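Local coordinates for protein manganese lipoxygenase (Gaeumannomyces graminis, PDB 5FX8) that oxygenates linoleic and alpha-linolenic acids to 11S- and 13R-hydroperoxy fatty acids at a catalytic manganese centre, at residues T80-T85 and P297-E302; G367-G372 and R450-A455. All coordinates share one frame; numbering follows the deposited sequence.

Contact 1 of 2, residues T80-T85 and P297-E302; sequences TTFYPT and PEIVHE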
ATOM      1  N   THR A  80      14.503  -4.515 -15.511  1.00 15.60           N
ATOM      2  CA  THR A  80      14.349  -5.854 -14.956  1.00 13.99           C
ATOM      3  C   THR A  80      13.605  -6.765 -15.921  1.00 11.68           C
ATOM      4  O   THR A  80      14.201  -7.563 -16.638  1.00 12.58           O
ATOM      5  CB  THR A  80      13.584  -5.847 -13.615  1.00 13.95           C
ATOM      6  OG1 THR A  80      12.191  -5.539 -13.824  1.00  9.77           O
ATOM      7  CG2 THR A  80      14.206  -4.881 -12.592  1.00  9.98           C
ATOM      8  N   THR A  81      12.298  -6.624 -15.944  1.00 10.21           N
ATOM      9  CA  THR A  81      11.372  -7.597 -16.479  1.00  9.61           C
ATOM     10  C   THR A  81      10.594  -6.973 -17.631  1.00 15.54           C
ATOM     11  O   THR A  81      10.358  -5.768 -17.639  1.00 15.23           O
ATOM     12  CB  THR A  81      10.447  -8.048 -15.330  1.00 10.34           C
ATOM     13  OG1 THR A  81      11.090  -9.039 -14.540  1.00 14.94           O
ATOM     14  CG2 THR A  81       9.202  -8.558 -15.808  1.00 11.82           C
ATOM     15  N   PHE A  82      10.204  -7.786 -18.606  1.00  8.93           N
ATOM     16  CA  PHE A  82       9.379  -7.298 -19.696  1.00  9.37           C
ATOM     17  C   PHE A  82       8.061  -6.752 -19.155  1.00  9.00           C
ATOM     18  O   PHE A  82       7.483  -7.298 -18.220  1.00  8.07           O
ATOM     19  CB  PHE A  82       9.099  -8.431 -20.699  1.00  9.69           C
ATOM     20  CG  PHE A  82      10.323  -8.976 -21.409  1.00 10.29           C
ATOM     21  CD1 PHE A  82      11.294  -8.134 -21.927  1.00  9.52           C
ATOM     22  CD2 PHE A  82      10.487 -10.350 -21.590  1.00  9.57           C
ATOM     23  CE1 PHE A  82      12.394  -8.652 -22.594  1.00  9.84           C
ATOM     24  CE2 PHE A  82      11.603 -10.863 -22.251  1.00  7.94           C
ATOM     25  CZ  PHE A  82      12.544 -10.018 -22.743  1.00  8.09           C
ATOM     26  N   TYR A  83       7.590  -5.681 -19.742  1.00 13.59           N
ATOM     27  CA  TYR A  83       6.284  -5.106 -19.467  1.00  9.35           C
ATOM     28  C   TYR A  83       5.391  -5.324 -20.677  1.00 14.51           C
ATOM     29  O   TYR A  83       5.870  -5.266 -21.807  1.00 11.83           O
ATOM     30  CB  TYR A  83       6.393  -3.611 -19.155  1.00  8.00           C
ATOM     31  CG  TYR A  83       5.098  -2.977 -18.735  1.00 11.36           C
ATOM     32  CD1 TYR A  83       4.680  -3.016 -17.414  1.00  8.09           C
ATOM     33  CD2 TYR A  83       4.288  -2.346 -19.649  1.00  7.23           C
ATOM     34  CE1 TYR A  83       3.514  -2.442 -17.040  1.00  7.78           C
ATOM     35  CE2 TYR A  83       3.135  -1.783 -19.276  1.00  7.29           C
ATOM     36  CZ  TYR A  83       2.746  -1.829 -17.981  1.00  8.15           C
ATOM     37  OH  TYR A  83       1.564  -1.243 -17.628  1.00  9.40           O
ATOM     38  N   PRO A  84       4.116  -5.636 -20.481  1.00  7.93           N
ATOM     39  CA  PRO A  84       3.273  -6.015 -21.616  1.00  8.80           C
ATOM     40  C   PRO A  84       3.021  -4.868 -22.556  1.00  9.70           C
ATOM     41  O   PRO A  84       2.724  -3.752 -22.140  1.00 16.36           O
ATOM     42  CB  PRO A  84       1.964  -6.470 -20.958  1.00  8.45           C
ATOM     43  CG  PRO A  84       1.980  -5.916 -19.676  1.00  8.13           C
ATOM     44  CD  PRO A  84       3.405  -5.872 -19.223  1.00 10.59           C
ATOM     45  N   THR A  85       3.107  -5.169 -23.837  1.00 12.62           N
ATOM     46  CA  THR A  85       2.745  -4.202 -24.851  1.00 11.85           C
ATOM     47  C   THR A  85       1.819  -4.887 -25.840  1.00 12.69           C
ATOM     48  O   THR A  85       1.272  -5.939 -25.516  1.00 12.08           O
ATOM     49  CB  THR A  85       4.001  -3.632 -25.511  1.00 11.16           C
ATOM     50  OG1 THR A  85       3.632  -2.539 -26.337  1.00 12.41           O
ATOM     51  CG2 THR A  85       4.714  -4.691 -26.326  1.00 10.32           C
ATOM     52  N   PRO A 297       6.214 -10.847 -10.128  1.00  7.72           N
ATOM     53  CA  PRO A 297       4.830 -11.266 -10.373  1.00  8.49           C
ATOM     54  C   PRO A 297       4.322 -10.865 -11.741  1.00  8.03           C
ATOM     55  O   PRO A 297       3.692 -11.690 -12.401  1.00 12.85           O
ATOM     56  CB  PRO A 297       4.042 -10.576  -9.253  1.00  9.72           C
ATOM     57  CG  PRO A 297       4.986 -10.382  -8.210  1.00  8.04           C
ATOM     58  CD  PRO A 297       6.322 -10.165  -8.835  1.00 13.99           C
ATOM     59  N   GLU A 298       4.570  -9.629 -12.180  1.00  7.32           N
ATOM     60  CA  GLU A 298       4.066  -9.191 -13.474  1.00  6.98           C
ATOM     61  C   GLU A 298       4.502 -10.140 -14.573  1.00  6.95           C
ATOM     62  O   GLU A 298       3.698 -10.502 -15.430  1.00 17.60           O
ATOM     63  CB  GLU A 298       4.548  -7.771 -13.801  1.00  7.12           C
ATOM     64  CG  GLU A 298       3.767  -6.615 -13.235  1.00  5.97           C
ATOM     65  CD  GLU A 298       4.588  -5.314 -13.197  1.00 10.55           C
ATOM     66  OE1 GLU A 298       5.434  -5.072 -14.075  1.00 14.09           O
ATOM     67  OE2 GLU A 298       4.411  -4.525 -12.257  1.00 15.28           O
ATOM     68  N   ILE A 299       5.784 -10.530 -14.582  1.00  6.91           N
ATOM     69  CA  ILE A 299       6.288 -11.359 -15.670  1.00  6.83           C
ATOM     70  C   ILE A 299       5.702 -12.759 -15.588  1.00  6.37           C
ATOM     71  O   ILE A 299       5.398 -13.368 -16.617  1.00 15.10           O
ATOM     72  CB  ILE A 299       7.837 -11.354 -15.712  1.00  8.67           C
ATOM     73  CG1 ILE A 299       8.367 -11.916 -17.025  1.00  6.16           C
ATOM     74  CG2 ILE A 299       8.477 -12.133 -14.588  1.00  6.65           C
ATOM     75  CD1 ILE A 299       7.746 -11.350 -18.222  1.00  6.35           C
ATOM     76  N   VAL A 300       5.490 -13.274 -14.373  1.00 11.74           N
ATOM     77  CA  VAL A 300       4.845 -14.585 -14.223  1.00  6.99           C
ATOM     78  C   VAL A 300       3.406 -14.534 -14.708  1.00  6.22           C
ATOM     79  O   VAL A 300       2.924 -15.447 -15.380  1.00 27.39           O
ATOM     80  CB  VAL A 300       4.924 -15.068 -12.758  1.00  7.64           C
ATOM     81  CG1 VAL A 300       4.082 -16.352 -12.565  1.00  6.38           C
ATOM     82  CG2 VAL A 300       6.369 -15.274 -12.351  1.00  6.50           C
ATOM     83  N   HIS A 301       2.703 -13.470 -14.376  1.00  6.31           N
ATOM     84  CA  HIS A 301       1.363 -13.315 -14.893  1.00  9.88           C
ATOM     85  C   HIS A 301       1.351 -13.074 -16.402  1.00  9.31           C
ATOM     86  O   HIS A 301       0.394 -13.462 -17.060  1.00  8.53           O
ATOM     87  CB  HIS A 301       0.670 -12.190 -14.150  1.00  5.80           C
ATOM     88  CG  HIS A 301      -0.688 -11.875 -14.668  1.00  5.48           C
ATOM     89  ND1 HIS A 301      -0.898 -11.095 -15.785  1.00  9.27           N
ATOM     90  CD2 HIS A 301      -1.911 -12.218 -14.218  1.00  5.46           C
ATOM     91  CE1 HIS A 301      -2.192 -10.973 -16.003  1.00 11.80           C
ATOM     92  NE2 HIS A 301      -2.828 -11.657 -15.072  1.00  7.14           N
ATOM     93  N   GLU A 302       2.365 -12.434 -16.976  1.00  7.96           N
ATOM     94  CA  GLU A 302       2.386 -12.247 -18.426  1.00  6.88           C
ATOM     95  C   GLU A 302       2.481 -13.585 -19.129  1.00  8.54           C
ATOM     96  O   GLU A 302       1.736 -13.880 -20.083  1.00 10.22           O
ATOM     97  CB  GLU A 302       3.577 -11.380 -18.840  1.00  6.99           C
ATOM     98  CG  GLU A 302       3.423  -9.948 -18.532  1.00  7.32           C
ATOM     99  CD  GLU A 302       4.653  -9.131 -18.809  1.00  7.90           C
ATOM    100  OE1 GLU A 302       5.137  -9.058 -19.958  1.00  8.96           O
ATOM    101  OE2 GLU A 302       5.136  -8.532 -17.853  1.00  9.19           O
TER
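Glu-302 reaches from the helix to the backbone of residues 82-84, its carboxylate arriving beside the Phe-82 carbonyl and the ring of Pro-84. CG lies anti to the carbonyl carbon (chi1 -74°), and the extended chain beyond it carries the carboxylate across to the strand. Glu-302 OE2 lies 2.7 Å from Phe-82 O. Pro-84 crosses the glutamate at about a right angle, with its CD 3.5 Å from Glu-302 OE2. Phe-82 O receives a weak hydrogen bond from Arg-329 NH2.

Ile-299, one turn earlier, meets Thr-81 through the methyl of the threonine, the two side chains crossing obliquely. Thr-81 CG2, anti to the backbone N, is directed at the isoleucine and lies 3.7 Å from Ile-299 CG1, while CD1 of Ile-299 lies 4.1 Å from Phe-82 CB. The phenyl ring itself leads away from the helix.

Glu-298 approaches Tyr-83 from the edge: OE1 sits near the ring plane, 4.0 Å from CD1, and the carboxylate is turned 89° against the ring. The polar ends bond elsewhere, OE1 in a salt bridge with Arg-329 and Tyr-83 OH to the Tyr-326 carbonyl. CD of Pro-84 lies over one face of the tyrosine, offset toward the rim.

Residues 297-302 belong to the long helix 268-305, which carries the manganese ligands His-290 and His-294; the Glu-298 side chain is about 4 Å from that of His-294 and about 9 Å from the metal. Strand 83-85 runs at 42° to this helical segment and pairs antiparallel with strand 71-73, while helix 328-336 supplies Arg-329 and packs against Tyr-83.

Contact 2 of 2, residues G367-G372 and R450-A455; sequences GGFQAG and RDFPAA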
ATOM      1  N   GLY A 367      16.572 -11.435  -7.838  1.00 14.65           N
ATOM      2  CA  GLY A 367      15.236 -11.544  -8.361  1.00 10.92           C
ATOM      3  C   GLY A 367      14.860 -12.895  -8.908  1.00 10.44           C
ATOM      4  O   GLY A 367      13.920 -12.983  -9.688  1.00 10.75           O
ATOM      5  N   GLY A 368      15.540 -13.962  -8.507  1.00 11.18           N
ATOM      6  CA  GLY A 368      15.074 -15.292  -8.868  1.00 12.36           C
ATOM      7  C   GLY A 368      13.744 -15.622  -8.210  1.00  9.47           C
ATOM      8  O   GLY A 368      13.475 -15.241  -7.077  1.00 14.54           O
ATOM      9  N   PHE A 369      12.903 -16.358  -8.923  1.00 12.21           N
ATOM     10  CA  PHE A 369      11.583 -16.668  -8.377  1.00  9.54           C
ATOM     11  C   PHE A 369      11.677 -17.680  -7.231  1.00  9.50           C
ATOM     12  O   PHE A 369      11.314 -17.377  -6.097  1.00 21.56           O
ATOM     13  CB  PHE A 369      10.661 -17.146  -9.495  1.00  8.01           C
ATOM     14  CG  PHE A 369       9.247 -17.354  -9.078  1.00  9.28           C
ATOM     15  CD1 PHE A 369       8.350 -16.302  -9.056  1.00  8.06           C
ATOM     16  CD2 PHE A 369       8.791 -18.622  -8.739  1.00  7.54           C
ATOM     17  CE1 PHE A 369       7.024 -16.517  -8.694  1.00  8.05           C
ATOM     18  CE2 PHE A 369       7.501 -18.828  -8.367  1.00  7.53           C
ATOM     19  CZ  PHE A 369       6.605 -17.775  -8.346  1.00  7.72           C
ATOM     20  N   GLN A 370      12.190 -18.879  -7.493  1.00 11.98           N
ATOM     21  CA  GLN A 370      12.304 -19.848  -6.404  1.00 10.12           C
ATOM     22  C   GLN A 370      13.285 -19.386  -5.329  1.00 10.97           C
ATOM     23  O   GLN A 370      13.092 -19.682  -4.145  1.00 19.22           O
ATOM     24  CB  GLN A 370      12.681 -21.212  -6.965  1.00  9.64           C
ATOM     25  CG  GLN A 370      11.521 -21.853  -7.738  1.00 10.28           C
ATOM     26  CD  GLN A 370      11.910 -23.101  -8.491  1.00  9.56           C
ATOM     27  OE1 GLN A 370      12.850 -23.110  -9.265  1.00 11.44           O
ATOM     28  NE2 GLN A 370      11.196 -24.172  -8.239  1.00 10.76           N
ATOM     29  N   ALA A 371      14.309 -18.626  -5.733  1.00 10.80           N
ATOM     30  CA  ALA A 371      15.259 -17.984  -4.825  1.00 12.91           C
ATOM     31  C   ALA A 371      14.566 -17.152  -3.762  1.00 13.44           C
ATOM     32  O   ALA A 371      15.109 -16.965  -2.662  1.00 15.94           O
ATOM     33  CB  ALA A 371      16.201 -17.096  -5.626  1.00  8.41           C
ATOM     34  N   GLY A 372      13.392 -16.629  -4.075  1.00  9.78           N
ATOM     35  CA  GLY A 372      12.661 -15.794  -3.169  1.00  7.90           C
ATOM     36  C   GLY A 372      11.672 -16.492  -2.285  1.00  8.92           C
ATOM     37  O   GLY A 372      11.028 -15.816  -1.489  1.00  8.86           O
ATOM     38  N   ARG A 450      13.489 -15.796 -14.336  1.00 12.11           N
ATOM     39  CA  ARG A 450      14.586 -16.430 -13.610  1.00 12.88           C
ATOM     40  C   ARG A 450      14.099 -17.354 -12.505  1.00 11.55           C
ATOM     41  O   ARG A 450      13.230 -16.988 -11.713  1.00  9.92           O
ATOM     42  CB  ARG A 450      15.496 -15.384 -12.966  1.00 13.06           C
ATOM     43  CG  ARG A 450      16.665 -15.014 -13.799  1.00 22.53           C
ATOM     44  CD  ARG A 450      17.634 -14.154 -13.063  1.00 17.44           C
ATOM     45  NE  ARG A 450      18.256 -13.229 -13.999  1.00 18.55           N
ATOM     46  CZ  ARG A 450      18.785 -12.085 -13.627  1.00 22.42           C
ATOM     47  NH1 ARG A 450      18.752 -11.750 -12.350  1.00 18.82           N
ATOM     48  NH2 ARG A 450      19.333 -11.274 -14.519  1.00 27.31           N
ATOM     49  N   ASP A 451      14.731 -18.527 -12.420  1.00 10.77           N
ATOM     50  CA  ASP A 451      14.572 -19.449 -11.302  1.00  9.55           C
ATOM     51  C   ASP A 451      13.104 -19.843 -11.108  1.00 12.75           C
ATOM     52  O   ASP A 451      12.551 -19.808 -10.006  1.00 16.70           O
ATOM     53  CB  ASP A 451      15.167 -18.853 -10.026  1.00 10.08           C
ATOM     54  CG  ASP A 451      15.672 -19.907  -9.082  1.00 13.50           C
ATOM     55  OD1 ASP A 451      15.457 -21.117  -9.346  1.00 14.13           O
ATOM     56  OD2 ASP A 451      16.263 -19.522  -8.063  1.00 20.07           O
ATOM     57  N   PHE A 452      12.532 -20.168 -12.102  1.00 10.15           N
ATOM     58  CA  PHE A 452      11.199 -20.691 -12.148  1.00  9.60           C
ATOM     59  C   PHE A 452      11.265 -22.197 -12.299  1.00 15.69           C
ATOM     60  O   PHE A 452      12.169 -22.713 -12.956  1.00 17.98           O
ATOM     61  CB  PHE A 452      10.438 -20.083 -13.328  1.00  9.56           C
ATOM     62  CG  PHE A 452       8.955 -20.080 -13.161  1.00 12.00           C
ATOM     63  CD1 PHE A 452       8.368 -19.320 -12.182  1.00  9.07           C
ATOM     64  CD2 PHE A 452       8.147 -20.826 -13.996  1.00 10.17           C
ATOM     65  CE1 PHE A 452       7.011 -19.315 -12.035  1.00  9.05           C
ATOM     66  CE2 PHE A 452       6.778 -20.816 -13.855  1.00  8.63           C
ATOM     67  CZ  PHE A 452       6.212 -20.066 -12.874  1.00  8.44           C
ATOM     68  N   PRO A 453      10.335 -22.928 -11.698  1.00 13.89           N
ATOM     69  CA  PRO A 453      10.357 -24.390 -11.822  1.00 10.01           C
ATOM     70  C   PRO A 453      10.401 -24.825 -13.275  1.00 10.43           C
ATOM     71  O   PRO A 453       9.642 -24.349 -14.109  1.00 16.74           O
ATOM     72  CB  PRO A 453       9.059 -24.821 -11.140  1.00  8.98           C
ATOM     73  CG  PRO A 453       8.227 -23.611 -11.121  1.00  9.48           C
ATOM     74  CD  PRO A 453       9.141 -22.463 -10.986  1.00  9.70           C
ATOM     75  N   ALA A 454      11.324 -25.709 -13.578  1.00 15.65           N
ATOM     76  CA  ALA A 454      11.542 -26.152 -14.941  1.00 13.05           C
ATOM     77  C   ALA A 454      10.350 -26.939 -15.466  1.00 13.32           C
ATOM     78  O   ALA A 454       9.604 -27.557 -14.708  1.00 17.54           O
ATOM     79  CB  ALA A 454      12.783 -27.017 -14.999  1.00 13.74           C
ATOM     80  N   ALA A 455      10.182 -26.926 -16.781  1.00 15.72           N
ATOM     81  CA  ALA A 455       9.134 -27.725 -17.394  1.00 15.14           C
ATOM     82  C   ALA A 455       9.770 -29.026 -17.715  1.00 17.95           C
ATOM     83  O   ALA A 455      10.965 -29.052 -17.939  1.00 25.33           O
ATOM     84  CB  ALA A 455       8.614 -27.093 -18.613  1.00 14.00           C
TER
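The backbones of Gly-368 and Asp-451 come together with their CA atoms 4.8 Å apart, and two successive amides donate across the contact, Phe-369 N to Arg-450 O (2.9 Å) and Gln-370 N to Asp-451 O (2.7 Å). Asp-451 CB fits beside Gly-368 CA, and OD2 takes a weak, bent bond from Ala-371 N at 3.2 Å, within the short 3-10 segment 370-372.

Here two loops, one leading into helix 374-380 and the other into helix 460-481, are joined over the helical lipoxygenase core. On the inward side, Phe-369 and Phe-452 lie side by side, pointing the same way, in an edge-to-face pair with centroids 5.0 Å apart and planes at 61°. CD1 and CE1 of Phe-452 come over one face of Phe-369, CD1 reaching 3.5 Å from CD2. The side chain of Gln-370 extends across Asp-451 at about a right angle and meets Pro-453 obliquely. Arg-450 turns to Tyr-362, bonding its carbonyl through NH1 and forming a cation-pi contact.

How the contacts relate
From the N terminus, the chain passes through residues 80-85 and, after 211 residues that include the five-stranded antiparallel sheet, returns along helix 268-305 to close contact 1. Contact 2 opens only later, at 367-372, and closes at 450-455 after 77 residues rich in helix, so the two loops follow in series and neither nest nor cross. Their centres lie 14 Å apart, and the two contacts touch through helix 268-305: CG2 of Val-300 packs at 3.9 Å from CE1 of Phe-369 and also touches Phe-452. This helix thus has the strand 83-85 region against it in contact 1 and the loops before helices 374-380 and 460-481 packed on it through contact 2.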